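PDB 6GGR: bacteriophage virulence determinant from Salmonella enterica subsp. enterica serovar Typhimurium str. 14028S, which is a zinc metalloprotease effector that binds the transcription factor p65 and probably cleaves it, thereby deactivating NF-kappa B signalling. Local coordinates for residues L32-A38 with R89-Y94; V73-I77 with T160-I165. The contacts are given in a common frame with arbitrary orientation. Residues are numbered along the deposited sequence.

Interactions 1 and 2 alternate along the chain, and their centres lie about 19 Å apart without touching. They draw on consecutive helices: 73-77 belongs to helix 64-84 and 89-94 to the next one, 86-100. Interaction 1 lays an irregular loop over helix 86-100 in the outer part of the molecule; three side chains of that helix meet the loop's backbone carbonyls, so the chemistry is largely polar. Interaction 2 is nearer the centre of the chain, where helix 64-84 crosses the zinc-ligand helix 160-173 through aliphatic and phenyl groups, with no hydrogen bond between the segments. Leu91 of interaction 1 also touches helix 160-173, through Thr173.

Interaction 1. Residues L32-A38 with R89-Y94; sequences LATDDKA and RRLMNY
Residues 32-38, an irregular loop that bends at Asp35-Lys37, run across regular helix 89-94, with the CA atoms of Asp36 and Arg90 only 4.5 Å apart. Helix side chains satisfy four loop carbonyls. Asn93 (chi1 m) points toward the loop and its ND2 donates to both Asp35 O and Lys37 O, each at 2.7 Å; its OD1 is hydrogen-bonded to the hydroxyl of Tyr82. Arg89 and Arg90 adopt similar m, t, m chains that curl back to the loop: Arg89 NE donates to Asp36 O at 2.8 Å, and Arg90 NH1 to Ala33 O at 2.8 Å. Arg89 NH1 is hydrogen-bonded to the backbone carbonyl of Tyr82, while the Arg90 guanidinium also forms a salt bridge with Asp30 and a cation-pi contact with Phe12. Water 1 accepts from Asp35 N (3.0 Å) and donates to Arg90 O (2.8 Å). A CA-H...O contact joins Arg90 CA to Asp35 O at 3.4 Å. Within the loop, the chi1 t rotamer of Asp35 lets OD1 accept from Lys37 N at 3.0 Å, and OD2 pairs with Arg39. The apolar end is formed by Ala33, which points toward the helix and sets CB 3.4 Å from Tyr94 CD2. The 35-37 bend is an Asx turn that brings the carbonyls of Asp35 and Lys37 to one Asn93 amide, and the whole is a loop bound to a helix flank by side-chain-to-backbone hydrogen bonds, joining the link between helices 24-30 and 45-49 to helix 86-100.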
loop_
_atom_site.group_PDB
_atom_site.type_symbol
_atom_site.label_atom_id
_atom_site.label_comp_id
_atom_site.label_asym_id
_atom_site.label_seq_id
_atom_site.Cartn_x
_atom_site.Cartn_y
_atom_site.Cartn_z
ATOM N N LEU B 32 -15.928 -23.608 -2.851
ATOM C CA LEU B 32 -16.580 -23.148 -4.066
ATOM C C LEU B 32 -15.702 -23.285 -5.304
ATOM O O LEU B 32 -16.204 -23.649 -6.370
ATOM C CB LEU B 32 -17.002 -21.686 -3.888
ATOM C CG LEU B 32 -17.694 -21.251 -2.598
ATOM C CD1 LEU B 32 -18.098 -19.781 -2.704
ATOM C CD2 LEU B 32 -18.899 -22.120 -2.278
ATOM N N ALA B 33 -14.396 -23.014 -5.189
ATOM C CA ALA B 33 -13.441 -23.231 -6.280
ATOM C C ALA B 33 -12.863 -24.633 -6.136
ATOM O O ALA B 33 -11.930 -24.851 -5.358
ATOM C CB ALA B 33 -12.326 -22.188 -6.254
ATOM N N THR B 34 -13.403 -25.590 -6.892
ATOM C CA THR B 34 -12.972 -26.977 -6.792
ATOM C C THR B 34 -12.433 -27.565 -8.090
ATOM O O THR B 34 -11.903 -28.682 -8.063
ATOM C CB THR B 34 -14.126 -27.865 -6.294
ATOM O OG1 THR B 34 -15.327 -27.554 -7.015
ATOM C CG2 THR B 34 -14.353 -27.659 -4.798
ATOM N N ASP B 35 -12.533 -26.854 -9.211
ATOM C CA ASP B 35 -12.103 -27.383 -10.504
ATOM C C ASP B 35 -10.643 -27.007 -10.725
ATOM O O ASP B 35 -10.335 -25.910 -11.197
ATOM C CB ASP B 35 -12.995 -26.853 -11.621
ATOM C CG ASP B 35 -12.676 -27.471 -12.968
ATOM O OD1 ASP B 35 -11.668 -28.201 -13.070
ATOM O OD2 ASP B 35 -13.440 -27.231 -13.926
ATOM N N ASP B 36 -9.734 -27.928 -10.400
ATOM C CA ASP B 36 -8.305 -27.697 -10.560
ATOM C C ASP B 36 -7.776 -28.189 -11.903
ATOM O O ASP B 36 -6.556 -28.306 -12.072
ATOM C CB ASP B 36 -7.528 -28.354 -9.413
ATOM C CG ASP B 36 -7.642 -29.875 -9.411
ATOM O OD1 ASP B 36 -8.252 -30.445 -10.340
ATOM O OD2 ASP B 36 -7.119 -30.503 -8.466
ATOM N N LYS B 37 -8.658 -28.458 -12.861
ATOM C CA LYS B 37 -8.251 -29.053 -14.124
ATOM C C LYS B 37 -7.739 -27.983 -15.082
ATOM O O LYS B 37 -8.140 -26.819 -15.024
ATOM C CB LYS B 37 -9.419 -29.814 -14.757
ATOM C CG LYS B 37 -10.112 -30.798 -13.813
ATOM C CD LYS B 37 -9.158 -31.877 -13.309
ATOM C CE LYS B 37 -9.766 -32.662 -12.156
ATOM N NZ LYS B 37 -8.884 -33.782 -11.719
ATOM N N ALA B 38 -6.833 -28.396 -15.968
ATOM C CA ALA B 38 -6.210 -27.487 -16.930
ATOM C C ALA B 38 -7.052 -27.435 -18.204
ATOM O O ALA B 38 -6.646 -27.870 -19.283
ATOM C CB ALA B 38 -4.784 -27.929 -17.224
ATOM N N ARG B 89 -5.147 -22.867 -10.685
ATOM C CA ARG B 89 -6.129 -23.305 -11.669
ATOM C C ARG B 89 -7.540 -23.274 -11.092
ATOM O O ARG B 89 -8.498 -22.980 -11.814
ATOM C CB ARG B 89 -5.786 -24.711 -12.179
ATOM C CG ARG B 89 -4.561 -24.762 -13.098
ATOM C CD ARG B 89 -4.468 -26.076 -13.885
ATOM N NE ARG B 89 -4.136 -27.232 -13.051
ATOM C CZ ARG B 89 -2.901 -27.582 -12.700
ATOM N NH1 ARG B 89 -1.857 -26.863 -13.100
ATOM N NH2 ARG B 89 -2.706 -28.653 -11.941
ATOM N N ARG B 90 -7.686 -23.557 -9.795
ATOM C CA ARG B 90 -9.004 -23.525 -9.167
ATOM C C ARG B 90 -9.557 -22.106 -9.117
ATOM O O ARG B 90 -10.701 -21.856 -9.515
ATOM C CB ARG B 90 -8.930 -24.116 -7.758
ATOM C CG ARG B 90 -8.625 -25.604 -7.722
ATOM C CD ARG B 90 -8.954 -26.226 -6.369
ATOM N NE ARG B 90 -8.022 -25.822 -5.313
ATOM C CZ ARG B 90 -8.236 -24.847 -4.434
ATOM N NH1 ARG B 90 -9.359 -24.142 -4.460
ATOM N NH2 ARG B 90 -7.318 -24.571 -3.514
ATOM N N LEU B 91 -8.760 -21.162 -8.618
ATOM C CA LEU B 91 -9.212 -19.777 -8.557
ATOM C C LEU B 91 -9.526 -19.250 -9.952
ATOM O O LEU B 91 -10.594 -18.672 -10.183
ATOM C CB LEU B 91 -8.150 -18.920 -7.866
ATOM C CG LEU B 91 -7.707 -19.427 -6.488
ATOM C CD1 LEU B 91 -6.683 -18.490 -5.880
ATOM C CD2 LEU B 91 -8.896 -19.599 -5.554
ATOM N N MET B 92 -8.619 -19.478 -10.904
ATOM C CA MET B 92 -8.815 -18.975 -12.260
ATOM C C MET B 92 -10.030 -19.620 -12.916
ATOM O O MET B 92 -10.871 -18.930 -13.507
ATOM C CB MET B 92 -7.562 -19.234 -13.097
ATOM C CG MET B 92 -7.657 -18.717 -14.524
ATOM S SD MET B 92 -7.753 -16.916 -14.580
ATOM C CE MET B 92 -8.479 -16.674 -16.199
ATOM N N ASN B 93 -10.131 -20.949 -12.836
ATOM C CA ASN B 93 -11.257 -21.648 -13.449
ATOM C C ASN B 93 -12.579 -21.125 -12.907
ATOM O O ASN B 93 -13.473 -20.750 -13.673
ATOM C CB ASN B 93 -11.144 -23.154 -13.206
ATOM C CG ASN B 93 -10.115 -23.826 -14.100
ATOM O OD1 ASN B 93 -9.725 -23.289 -15.133
ATOM N ND2 ASN B 93 -9.687 -25.026 -13.710
ATOM N N TYR B 94 -12.725 -21.109 -11.582
ATOM C CA TYR B 94 -13.942 -20.575 -10.979
ATOM C C TYR B 94 -14.227 -19.170 -11.497
ATOM O O TYR B 94 -15.321 -18.886 -11.997
ATOM C CB TYR B 94 -13.799 -20.582 -9.457
ATOM C CG TYR B 94 -15.054 -20.271 -8.657
ATOM C CD1 TYR B 94 -16.184 -19.697 -9.230
ATOM C CD2 TYR B 94 -15.100 -20.547 -7.307
ATOM C CE1 TYR B 94 -17.302 -19.423 -8.467
ATOM C CE2 TYR B 94 -16.193 -20.277 -6.564
ATOM C CZ TYR B 94 -17.296 -19.717 -7.135
ATOM O OH TYR B 94 -18.399 -19.451 -6.359
HETATM O O HOH W 1 -12.534 -23.901 -9.887
#

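Interaction 2. Residues V73-I77 with T160-I165; sequences VLSRI and TTRSFI
Two regular helical segments, 73-77 and 160-165, cross almost at right angles (signed angle -88°), their axes 10.5 Å apart at closest approach. Ile77 and Phe164 bury the most surface. Ile77, chi1 m and chi2 t, points toward the other helix and enters a hole framed by Thr160, Thr161, Phe164 and Ile165. Its CD1 lies 4.0 Å from Thr160 CG2 and 3.8 Å from Phe164 CD2, while its CG2 meets Ile165 CD1 at 3.5 Å. In return, Phe164 (chi1 -87°) reaches helix 73-77: its CE2 is 3.8 Å from Val73 CG1, and its CD2 is 3.8 Å from Leu74 CD1. The closest CA pairs are Ile77 with Thr161 at 6.8 Å and Leu74 with Phe164 at 7.1 Å. Leu135 of strand 132-135 touches both Leu74 and Phe164. Ile165 precedes His166, which with His170 and Asp177 forms this protein's zinc site, empty in this chain; the near-orthogonal crossing, with Ile77 as a single knob in a hole, sets helix 64-84 against the zinc-ligand helix of a metalloprotease.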
loop_
_atom_site.group_PDB
_atom_site.type_symbol
_atom_site.label_atom_id
_atom_site.label_comp_id
_atom_site.label_asym_id
_atom_site.label_seq_id
_atom_site.Cartn_x
_atom_site.Cartn_y
_atom_site.Cartn_z
ATOM N N VAL B 73 4.436 -9.092 -19.096
ATOM C CA VAL B 73 4.889 -9.767 -17.881
ATOM C C VAL B 73 3.728 -10.501 -17.222
ATOM O O VAL B 73 3.862 -11.651 -16.790
ATOM C CB VAL B 73 5.539 -8.757 -16.920
ATOM C CG1 VAL B 73 5.866 -9.409 -15.570
ATOM C CG2 VAL B 73 6.797 -8.180 -17.544
ATOM N N LEU B 74 2.572 -9.840 -17.126
ATOM C CA LEU B 74 1.411 -10.472 -16.509
ATOM C C LEU B 74 1.028 -11.747 -17.247
ATOM O O LEU B 74 0.663 -12.750 -16.621
ATOM C CB LEU B 74 0.233 -9.495 -16.478
ATOM C CG LEU B 74 -1.086 -10.043 -15.926
ATOM C CD1 LEU B 74 -0.909 -10.599 -14.524
ATOM C CD2 LEU B 74 -2.158 -8.974 -15.930
ATOM N N SER B 75 1.114 -11.733 -18.577
ATOM C CA SER B 75 0.743 -12.906 -19.359
ATOM C C SER B 75 1.671 -14.081 -19.072
ATOM O O SER B 75 1.211 -15.220 -18.927
ATOM C CB SER B 75 0.752 -12.564 -20.850
ATOM O OG SER B 75 0.422 -13.695 -21.635
ATOM N N ARG B 76 2.980 -13.830 -18.996
ATOM C CA ARG B 76 3.920 -14.896 -18.665
ATOM C C ARG B 76 3.589 -15.509 -17.312
ATOM O O ARG B 76 3.516 -16.735 -17.169
ATOM C CB ARG B 76 5.353 -14.361 -18.658
ATOM C CG ARG B 76 5.829 -13.756 -19.966
ATOM C CD ARG B 76 7.311 -13.415 -19.898
ATOM N NE ARG B 76 7.622 -12.474 -18.818
ATOM C CZ ARG B 76 7.977 -12.824 -17.584
ATOM N NH1 ARG B 76 8.073 -14.102 -17.239
ATOM N NH2 ARG B 76 8.240 -11.886 -16.682
ATOM N N ILE B 77 3.385 -14.663 -16.302
ATOM C CA ILE B 77 3.156 -15.145 -14.942
ATOM C C ILE B 77 1.851 -15.926 -14.862
ATOM O O ILE B 77 1.784 -16.985 -14.227
ATOM C CB ILE B 77 3.184 -13.958 -13.962
ATOM C CG1 ILE B 77 4.621 -13.435 -13.841
ATOM C CG2 ILE B 77 2.633 -14.355 -12.589
ATOM C CD1 ILE B 77 4.745 -12.103 -13.141
ATOM N N THR B 160 8.364 -9.507 -8.373
ATOM C CA THR B 160 7.282 -9.320 -9.337
ATOM C C THR B 160 6.272 -10.458 -9.251
ATOM O O THR B 160 5.058 -10.227 -9.226
ATOM C CB THR B 160 7.862 -9.218 -10.749
ATOM O OG1 THR B 160 8.806 -8.146 -10.798
ATOM C CG2 THR B 160 6.764 -8.963 -11.777
ATOM N N THR B 161 6.756 -11.698 -9.200
ATOM C CA THR B 161 5.851 -12.842 -9.191
ATOM C C THR B 161 4.886 -12.765 -8.015
ATOM O O THR B 161 3.664 -12.812 -8.198
ATOM C CB THR B 161 6.650 -14.142 -9.158
ATOM O OG1 THR B 161 7.574 -14.158 -10.252
ATOM C CG2 THR B 161 5.717 -15.350 -9.269
ATOM N N ARG B 162 5.417 -12.624 -6.795
ATOM C CA ARG B 162 4.555 -12.554 -5.619
ATOM C C ARG B 162 3.586 -11.383 -5.715
ATOM O O ARG B 162 2.392 -11.530 -5.435
ATOM C CB ARG B 162 5.392 -12.446 -4.343
ATOM C CG ARG B 162 4.546 -12.453 -3.070
ATOM C CD ARG B 162 5.388 -12.567 -1.798
ATOM N NE ARG B 162 5.952 -13.905 -1.601
ATOM C CZ ARG B 162 5.307 -14.927 -1.039
ATOM N NH1 ARG B 162 4.060 -14.789 -0.613
ATOM N NH2 ARG B 162 5.907 -16.100 -0.899
ATOM N N SER B 163 4.078 -10.207 -6.106
ATOM C CA SER B 163 3.211 -9.033 -6.163
ATOM C C SER B 163 2.108 -9.217 -7.197
ATOM O O SER B 163 0.941 -8.899 -6.943
ATOM C CB SER B 163 4.036 -7.786 -6.476
ATOM O OG SER B 163 5.097 -7.627 -5.554
ATOM N N PHE B 164 2.464 -9.728 -8.378
ATOM C CA PHE B 164 1.470 -9.952 -9.424
ATOM C C PHE B 164 0.429 -10.971 -8.981
ATOM O O PHE B 164 -0.778 -10.753 -9.137
ATOM C CB PHE B 164 2.165 -10.409 -10.708
ATOM C CG PHE B 164 2.634 -9.278 -11.582
ATOM C CD1 PHE B 164 3.409 -8.253 -11.067
ATOM C CD2 PHE B 164 2.313 -9.254 -12.930
ATOM C CE1 PHE B 164 3.839 -7.220 -11.874
ATOM C CE2 PHE B 164 2.743 -8.228 -13.742
ATOM C CZ PHE B 164 3.509 -7.208 -13.215
ATOM N N ILE B 165 0.879 -12.095 -8.423
ATOM C CA ILE B 165 -0.052 -13.143 -8.005
ATOM C C ILE B 165 -0.934 -12.648 -6.866
ATOM O O ILE B 165 -2.136 -12.934 -6.822
ATOM C CB ILE B 165 0.724 -14.413 -7.610
ATOM C CG1 ILE B 165 1.448 -15.004 -8.829
ATOM C CG2 ILE B 165 -0.206 -15.449 -6.971
ATOM C CD1 ILE B 165 0.535 -15.393 -9.982
#